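Local coordinates for CRISPR-associated endonuclease Cas12b (Alicyclobacillus acidoterrestris, PDB 5U31), which cleaves double-stranded DNA at sites matched by its guide RNA and flanked by a protospacer adjacent motif, as part of bacterial CRISPR immunity, at residues 479-484 and 502-507; 902-907 and 982-987. The protein carries 3 engineered substitutions. One frame throughout, in Å; residues are numbered along the deposited sequence.

Interaction 1: 479-484 and 502-507; sequences GAKIQC and YLNVSV. With nucleotides of chain C; nucleotides of chain B.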
loop_
_atom_site.group_PDB
_atom_site.type_symbol
_atom_site.label_atom_id
_atom_site.label_comp_id
_atom_site.label_asym_id
_atom_site.label_seq_id
_atom_site.Cartn_x
_atom_site.Cartn_y
_atom_site.Cartn_z
ATOM N N GLY A 479 -24.509 12.555 -4.860
ATOM C CA GLY A 479 -24.922 11.523 -5.786
ATOM C C GLY A 479 -24.933 10.150 -5.145
ATOM O O GLY A 479 -24.301 9.896 -4.121
ATOM N N ALA A 480 -25.681 9.249 -5.772
ATOM C CA ALA A 480 -25.810 7.876 -5.321
ATOM C C ALA A 480 -25.659 6.950 -6.514
ATOM O O ALA A 480 -25.876 7.347 -7.661
ATOM C CB ALA A 480 -27.157 7.628 -4.635
ATOM N N LYS A 481 -25.276 5.708 -6.242
ATOM C CA LYS A 481 -25.155 4.719 -7.302
ATOM C C LYS A 481 -25.712 3.390 -6.820
ATOM O O LYS A 481 -25.559 3.028 -5.651
ATOM C CB LYS A 481 -23.698 4.564 -7.776
ATOM C CG LYS A 481 -22.704 4.144 -6.704
ATOM C CD LYS A 481 -21.295 3.929 -7.270
ATOM C CE LYS A 481 -20.393 5.129 -7.026
ATOM N NZ LYS A 481 -20.737 6.268 -7.915
ATOM N N ILE A 482 -26.367 2.677 -7.729
ATOM C CA ILE A 482 -27.011 1.406 -7.420
ATOM C C ILE A 482 -26.021 0.280 -7.678
ATOM O O ILE A 482 -25.569 0.085 -8.813
ATOM C CB ILE A 482 -28.286 1.217 -8.251
ATOM C CG1 ILE A 482 -29.357 2.193 -7.779
ATOM C CG2 ILE A 482 -28.778 -0.209 -8.152
ATOM C CD1 ILE A 482 -30.541 2.248 -8.682
ATOM N N GLN A 483 -25.694 -0.470 -6.629
ATOM C CA GLN A 483 -24.704 -1.532 -6.701
ATOM C C GLN A 483 -25.301 -2.867 -6.278
ATOM O O GLN A 483 -26.253 -2.927 -5.494
ATOM C CB GLN A 483 -23.500 -1.243 -5.807
ATOM C CG GLN A 483 -22.858 0.104 -5.991
ATOM C CD GLN A 483 -21.632 0.246 -5.120
ATOM O OE1 GLN A 483 -21.170 1.353 -4.845
ATOM N NE2 GLN A 483 -21.096 -0.886 -4.675
ATOM N N CYS A 484 -24.707 -3.934 -6.806
ATOM C CA CYS A 484 -24.914 -5.302 -6.361
ATOM C C CYS A 484 -23.558 -5.899 -6.004
ATOM O O CYS A 484 -22.504 -5.361 -6.357
ATOM C CB CYS A 484 -25.603 -6.148 -7.438
ATOM S SG CYS A 484 -27.183 -5.498 -8.009
ATOM N N TYR A 502 -28.025 -2.636 -3.363
ATOM C CA TYR A 502 -27.566 -1.590 -2.465
ATOM C C TYR A 502 -27.595 -0.241 -3.172
ATOM O O TYR A 502 -27.540 -0.159 -4.401
ATOM C CB TYR A 502 -26.139 -1.864 -1.961
ATOM C CG TYR A 502 -25.978 -3.148 -1.182
ATOM C CD1 TYR A 502 -25.949 -3.140 0.205
ATOM C CD2 TYR A 502 -25.849 -4.366 -1.831
ATOM C CE1 TYR A 502 -25.798 -4.313 0.925
ATOM C CE2 TYR A 502 -25.697 -5.544 -1.121
ATOM C CZ TYR A 502 -25.674 -5.511 0.256
ATOM O OH TYR A 502 -25.526 -6.678 0.969
ATOM N N LEU A 503 -27.676 0.825 -2.377
ATOM C CA LEU A 503 -27.527 2.189 -2.868
ATOM C C LEU A 503 -26.328 2.814 -2.174
ATOM O O LEU A 503 -26.305 2.926 -0.945
ATOM C CB LEU A 503 -28.782 3.029 -2.620
ATOM C CG LEU A 503 -28.693 4.422 -3.252
ATOM C CD1 LEU A 503 -28.654 4.301 -4.765
ATOM C CD2 LEU A 503 -29.838 5.312 -2.842
ATOM N N ASN A 504 -25.340 3.225 -2.957
ATOM C CA ASN A 504 -24.115 3.801 -2.419
ATOM C C ASN A 504 -24.285 5.309 -2.432
ATOM O O ASN A 504 -24.182 5.943 -3.483
ATOM C CB ASN A 504 -22.918 3.354 -3.247
ATOM C CG ASN A 504 -21.593 3.652 -2.584
ATOM O OD1 ASN A 504 -21.425 4.664 -1.902
ATOM N ND2 ASN A 504 -20.630 2.768 -2.799
ATOM N N VAL A 505 -24.550 5.890 -1.268
ATOM C CA VAL A 505 -24.882 7.305 -1.164
ATOM C C VAL A 505 -23.641 8.085 -0.769
ATOM O O VAL A 505 -22.989 7.766 0.231
ATOM C CB VAL A 505 -26.016 7.542 -0.156
ATOM C CG1 VAL A 505 -26.277 9.025 -0.035
ATOM C CG2 VAL A 505 -27.274 6.811 -0.592
ATOM N N SER A 506 -23.326 9.119 -1.546
ATOM C CA SER A 506 -22.228 10.022 -1.238
ATOM C C SER A 506 -22.722 11.135 -0.324
ATOM O O SER A 506 -23.713 11.803 -0.631
ATOM C CB SER A 506 -21.636 10.613 -2.518
ATOM O OG SER A 506 -21.134 9.596 -3.365
ATOM N N VAL A 507 -22.033 11.328 0.795
ATOM C CA VAL A 507 -22.348 12.385 1.748
ATOM C C VAL A 507 -21.201 13.381 1.737
ATOM O O VAL A 507 -20.034 12.991 1.856
ATOM C CB VAL A 507 -22.571 11.829 3.165
ATOM C CG1 VAL A 507 -23.135 12.912 4.065
ATOM C CG2 VAL A 507 -23.493 10.619 3.133
ATOM P P DG C 20 -18.881 13.620 -11.356
ATOM O OP1 DG C 20 -20.014 14.081 -12.190
ATOM O OP2 DG C 20 -17.810 14.552 -10.946
ATOM O "O5'" DG C 20 -19.456 12.970 -10.016
ATOM C "C5'" DG C 20 -20.458 11.975 -10.089
ATOM C "C4'" DG C 20 -20.819 11.463 -8.706
ATOM O "O4'" DG C 20 -19.822 10.523 -8.250
ATOM C "C3'" DG C 20 -20.861 12.509 -7.611
ATOM O "O3'" DG C 20 -22.098 13.227 -7.660
ATOM C "C2'" DG C 20 -20.776 11.623 -6.374
ATOM C "C1'" DG C 20 -19.792 10.537 -6.832
ATOM N N9 DG C 20 -18.427 10.788 -6.386
ATOM C C8 DG C 20 -17.465 11.527 -7.030
ATOM N N7 DG C 20 -16.337 11.595 -6.376
ATOM C C5 DG C 20 -16.570 10.857 -5.220
ATOM C C6 DG C 20 -15.714 10.574 -4.126
ATOM O O6 DG C 20 -14.540 10.930 -3.955
ATOM N N1 DG C 20 -16.349 9.788 -3.166
ATOM C C2 DG C 20 -17.645 9.337 -3.250
ATOM N N2 DG C 20 -18.082 8.594 -2.227
ATOM N N3 DG C 20 -18.457 9.599 -4.266
ATOM C C4 DG C 20 -17.854 10.359 -5.211
ATOM P P G B 95 -16.166 0.417 -3.442
ATOM O OP1 G B 95 -16.941 -0.852 -3.405
ATOM O OP2 G B 95 -14.694 0.414 -3.240
ATOM O "O5'" G B 95 -16.467 1.147 -4.824
ATOM C "C5'" G B 95 -17.797 1.266 -5.305
ATOM C "C4'" G B 95 -17.818 1.757 -6.724
ATOM O "O4'" G B 95 -17.487 3.166 -6.758
ATOM C "C3'" G B 95 -16.796 1.117 -7.641
ATOM O "O3'" G B 95 -17.210 -0.148 -8.118
ATOM C "C2'" G B 95 -16.601 2.170 -8.727
ATOM O "O2'" G B 95 -17.641 2.105 -9.691
ATOM C "C1'" G B 95 -16.771 3.466 -7.933
ATOM N N9 G B 95 -15.496 4.109 -7.558
ATOM C C8 G B 95 -14.852 4.076 -6.344
ATOM N N7 G B 95 -13.754 4.788 -6.336
ATOM C C5 G B 95 -13.676 5.331 -7.611
ATOM C C6 G B 95 -12.713 6.190 -8.200
ATOM O O6 G B 95 -11.692 6.665 -7.700
ATOM N N1 G B 95 -13.032 6.487 -9.516
ATOM C C2 G B 95 -14.138 6.022 -10.183
ATOM N N2 G B 95 -14.281 6.420 -11.454
ATOM N N3 G B 95 -15.043 5.224 -9.652
ATOM C C4 G B 95 -14.748 4.924 -8.372
ATOM P P U B 31 -24.823 -6.545 4.646
ATOM O OP1 U B 31 -24.868 -7.310 3.376
ATOM O OP2 U B 31 -25.014 -7.235 5.945
ATOM O "O5'" U B 31 -23.424 -5.797 4.670
ATOM C "C5'" U B 31 -22.835 -5.353 3.462
ATOM C "C4'" U B 31 -21.424 -4.895 3.697
ATOM O "O4'" U B 31 -21.426 -3.751 4.581
ATOM C "C3'" U B 31 -20.521 -5.893 4.394
ATOM O "O3'" U B 31 -20.013 -6.871 3.506
ATOM C "C2'" U B 31 -19.451 -4.998 5.005
ATOM O "O2'" U B 31 -18.510 -4.599 4.019
ATOM C "C1'" U B 31 -20.276 -3.773 5.397
ATOM N N1 U B 31 -20.714 -3.794 6.809
ATOM C C2 U B 31 -19.842 -3.304 7.759
ATOM O O2 U B 31 -18.738 -2.886 7.478
ATOM N N3 U B 31 -20.304 -3.326 9.048
ATOM C C4 U B 31 -21.533 -3.775 9.462
ATOM O O4 U B 31 -21.802 -3.736 10.659
ATOM C C5 U B 31 -22.387 -4.258 8.420
ATOM C C6 U B 31 -21.963 -4.248 7.153
#
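Lys481 and Asn504 face each other as a hydrogen-bonded pair of two antiparallel strands in the WED-II (OBD-II) domain, the strand axes running at 159°. Each backbone bonds the other: Asn504 N reaches Lys481 O at 2.7 Å and Lys481 N reaches Asn504 O at 3.0 Å. Gln483 and Tyr502 repeat the pattern two residues on, and Ser506 N closes the other end on Gly479 O.

Above this backbone, on the side carrying Lys481, Gln483, Tyr502 and Asn504, the contact is polar. Asn504 CG stands anti to the backbone N (chi1 -167°), and ND2 donates to Gln483 OE1; the amide planes are turned 36° apart and the donor is tilted from the carbonyl plane. ND2 also bonds an RNA sugar, so this amide links strand and guide. Lys481 CG lies alongside Asn504 CB at 3.6 Å, and farther out its CE comes 3.5 Å from O4' of G95 of chain B.

The side bearing Ala480, Ile482, Leu503 and Val505 is apolar. Leu503 CD1 sits 3.7 Å from Ala480 CB and also meets Ile482 CG1, with Tyr405 and Ile419 of neighbouring strands packing beyond. Strand 3-10 pairs with the far edge of 502-507.

Nucleic acid is met at both ends of the paired stretch. Tyr502, the first residue of strand 502-510, has a cation-pi contact with Lys8 and sends OH to OP1 of U31 of chain B at 2.6 Å. At the other end lies Gly479, whose amide serves the target-strand phosphate lock; across from it, Ser506 OG donates to N3 of DG20 of chain C at 2.8 Å.

Interaction 2: 902-907 and 982-987; sequences FDARTG and AQNLQQ. With nucleotides of chain B.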
loop_
_atom_site.group_PDB
_atom_site.type_symbol
_atom_site.label_atom_id
_atom_site.label_comp_id
_atom_site.label_asym_id
_atom_site.label_seq_id
_atom_site.Cartn_x
_atom_site.Cartn_y
_atom_site.Cartn_z
ATOM N N PHE A 902 19.250 6.829 17.196
ATOM C CA PHE A 902 19.847 7.907 17.969
ATOM C C PHE A 902 18.904 8.323 19.090
ATOM O O PHE A 902 17.679 8.238 18.958
ATOM C CB PHE A 902 20.165 9.119 17.089
ATOM C CG PHE A 902 21.415 8.969 16.275
ATOM C CD1 PHE A 902 22.589 9.583 16.674
ATOM C CD2 PHE A 902 21.418 8.221 15.109
ATOM C CE1 PHE A 902 23.745 9.453 15.930
ATOM C CE2 PHE A 902 22.574 8.084 14.360
ATOM C CZ PHE A 902 23.739 8.703 14.773
ATOM N N ASP A 903 19.488 8.782 20.192
ATOM C CA ASP A 903 18.705 9.173 21.356
ATOM C C ASP A 903 17.970 10.482 21.095
ATOM O O ASP A 903 18.558 11.450 20.607
ATOM C CB ASP A 903 19.618 9.318 22.566
ATOM C CG ASP A 903 18.905 9.043 23.865
ATOM O OD1 ASP A 903 18.710 7.854 24.188
ATOM O OD2 ASP A 903 18.538 10.013 24.560
ATOM N N ALA A 904 16.676 10.519 21.420
ATOM C CA ALA A 904 15.912 11.746 21.213
ATOM C C ALA A 904 16.243 12.796 22.265
ATOM O O ALA A 904 16.214 13.997 21.975
ATOM C CB ALA A 904 14.414 11.446 21.206
ATOM N N ARG A 905 16.560 12.369 23.485
ATOM C CA ARG A 905 16.877 13.322 24.540
ATOM C C ARG A 905 18.320 13.786 24.448
ATOM O O ARG A 905 18.605 14.985 24.551
ATOM C CB ARG A 905 16.621 12.687 25.902
ATOM C CG ARG A 905 16.873 13.606 27.063
ATOM C CD ARG A 905 16.680 12.884 28.383
ATOM N NE ARG A 905 16.527 13.822 29.489
ATOM C CZ ARG A 905 15.357 14.159 30.019
ATOM N NH1 ARG A 905 15.303 15.022 31.025
ATOM N NH2 ARG A 905 14.240 13.624 29.546
ATOM N N THR A 906 19.230 12.845 24.232
ATOM C CA THR A 906 20.668 13.056 24.296
ATOM C C THR A 906 21.290 13.380 22.947
ATOM O O THR A 906 22.194 14.220 22.872
ATOM C CB THR A 906 21.327 11.803 24.870
ATOM O OG1 THR A 906 21.117 11.757 26.286
ATOM C CG2 THR A 906 22.788 11.794 24.587
ATOM N N GLY A 907 20.817 12.740 21.882
ATOM C CA GLY A 907 21.446 12.798 20.589
ATOM C C GLY A 907 22.415 11.668 20.318
ATOM O O GLY A 907 22.704 11.387 19.152
ATOM N N ALA A 982 9.472 8.244 18.036
ATOM C CA ALA A 982 8.439 9.267 17.939
ATOM C C ALA A 982 8.956 10.612 18.421
ATOM O O ALA A 982 8.703 11.645 17.793
ATOM C CB ALA A 982 7.213 8.844 18.744
ATOM N N GLN A 983 9.690 10.618 19.533
ATOM C CA GLN A 983 10.232 11.868 20.044
ATOM C C GLN A 983 11.357 12.390 19.161
ATOM O O GLN A 983 11.616 13.599 19.136
ATOM C CB GLN A 983 10.711 11.680 21.480
ATOM C CG GLN A 983 9.603 11.304 22.450
ATOM C CD GLN A 983 10.085 11.244 23.879
ATOM O OE1 GLN A 983 11.276 11.395 24.148
ATOM N NE2 GLN A 983 9.162 11.029 24.809
ATOM N N ASN A 984 12.032 11.501 18.429
ATOM C CA ASN A 984 13.045 11.956 17.487
ATOM C C ASN A 984 12.413 12.737 16.345
ATOM O O ASN A 984 12.922 13.791 15.950
ATOM C CB ASN A 984 13.844 10.769 16.957
ATOM C CG ASN A 984 15.302 10.829 17.358
ATOM O OD1 ASN A 984 15.917 11.900 17.353
ATOM N ND2 ASN A 984 15.864 9.682 17.719
ATOM N N LEU A 985 11.298 12.237 15.806
ATOM C CA LEU A 985 10.567 12.992 14.794
ATOM C C LEU A 985 10.176 14.366 15.319
ATOM O O LEU A 985 10.313 15.374 14.617
ATOM C CB LEU A 985 9.331 12.212 14.346
ATOM C CG LEU A 985 9.595 10.818 13.776
ATOM C CD1 LEU A 985 8.319 10.210 13.250
ATOM C CD2 LEU A 985 10.638 10.878 12.682
ATOM N N GLN A 986 9.706 14.425 16.563
ATOM C CA GLN A 986 9.372 15.711 17.161
ATOM C C GLN A 986 10.603 16.602 17.256
ATOM O O GLN A 986 10.556 17.786 16.903
ATOM C CB GLN A 986 8.759 15.494 18.540
ATOM C CG GLN A 986 7.952 16.668 19.009
ATOM C CD GLN A 986 6.502 16.561 18.609
ATOM O OE1 GLN A 986 5.817 17.566 18.459
ATOM N NE2 GLN A 986 6.022 15.335 18.442
ATOM N N GLN A 987 11.723 16.042 17.721
ATOM C CA GLN A 987 12.946 16.826 17.856
ATOM C C GLN A 987 13.437 17.341 16.508
ATOM O O GLN A 987 14.001 18.439 16.431
ATOM C CB GLN A 987 14.025 15.987 18.541
ATOM C CG GLN A 987 15.310 16.736 18.856
ATOM C CD GLN A 987 16.305 16.701 17.712
ATOM O OE1 GLN A 987 16.301 15.778 16.894
ATOM N NE2 GLN A 987 17.164 17.710 17.646
ATOM P P A B 6 13.002 10.615 29.230
ATOM O OP1 A B 6 14.146 10.586 28.288
ATOM O OP2 A B 6 12.988 11.613 30.334
ATOM O "O5'" A B 6 11.683 10.773 28.356
ATOM C "C5'" A B 6 11.158 12.057 28.047
ATOM C "C4'" A B 6 9.810 12.258 28.684
ATOM O "O4'" A B 6 8.920 11.243 28.150
ATOM C "C3'" A B 6 9.809 12.103 30.207
ATOM O "O3'" A B 6 9.287 13.240 30.930
ATOM C "C2'" A B 6 9.055 10.792 30.468
ATOM O "O2'" A B 6 8.218 10.787 31.601
ATOM C "C1'" A B 6 8.257 10.558 29.191
ATOM N N9 A B 6 8.230 9.131 28.869
ATOM C C8 A B 6 9.327 8.344 28.618
ATOM N N7 A B 6 9.046 7.083 28.401
ATOM C C5 A B 6 7.669 7.028 28.542
ATOM C C6 A B 6 6.760 5.964 28.438
ATOM N N6 A B 6 7.126 4.712 28.158
ATOM N N1 A B 6 5.452 6.234 28.629
ATOM C C2 A B 6 5.093 7.493 28.913
ATOM N N3 A B 6 5.852 8.581 29.041
ATOM C C4 A B 6 7.147 8.279 28.840
#
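Ala904 points its CB at helix 977-990, where it meets Gln983 CB and the backbone N of Asn984, each at 3.7 Å. The helix belongs to RuvC-III of the RNase H-like nuclease fold, and the loop 902-907 begins the Nuc domain that precedes it in the chain, so the contact seats the start of that insertion on the RuvC helix.

The close-fitting part lies around Ala904 and Asn984. Asn984 ND2 comes 2.6 Å from Phe902 O, but the N-H angle of 126° makes this a weak bond; the same nitrogen also bonds Ser899 O. Phe902 O has a second donor in Asn980 ND2, while Asn980 OD1 takes Ala904 N, so the helix grips the loop backbone through two asparagines one turn apart.

The loop keeps its shape through an Asx motif. Asp903 OD2 accepts Thr906 N at 2.9 Å through its anti lone pair, and OD1 bonds His973. Gly907 N returns to Asp903 O, closing the turn.

Packing thins toward Gln987, partly exposed, whose CG approaches Ala904 O no closer than 4.2 Å. On the RNA side both segments send a side chain to the same nucleotide. Gln983 CG lies anti to the carbonyl carbon (chi1 -62°) and the chain is extended beyond it; NE2 makes a weak bond to O4' of A6 of chain B, and the side chain also touches His615, another guide-binding residue. Arg905, exposed and with its CB pointing away from the helix, is extended from CG to NE; at its tip NH2 lies 2.5 Å from OP2 of A6 of chain B.

Interaction 1 and interaction 2 both lie in the NUC lobe but share no element: their centres are about 47 Å apart and they do not touch. Interaction 1 is wholly buried, interaction 2 nearly so, with Gln987 partly exposed. The strand pair 479-484/502-507 buries 479 Å² within one domain, held by regular backbone bonds with a polar and an apolar side; the loop-helix contact 902-907/982-987 buries 204 Å² between Nuc and RuvC parts, resting on an alanine methyl and one weak asparagine bond to a loop carbonyl, reinforced by Asn980 a turn earlier. Both meet guide RNA, whereas interaction 1 also touches the target strand, where a serine hydroxyl bonds a base.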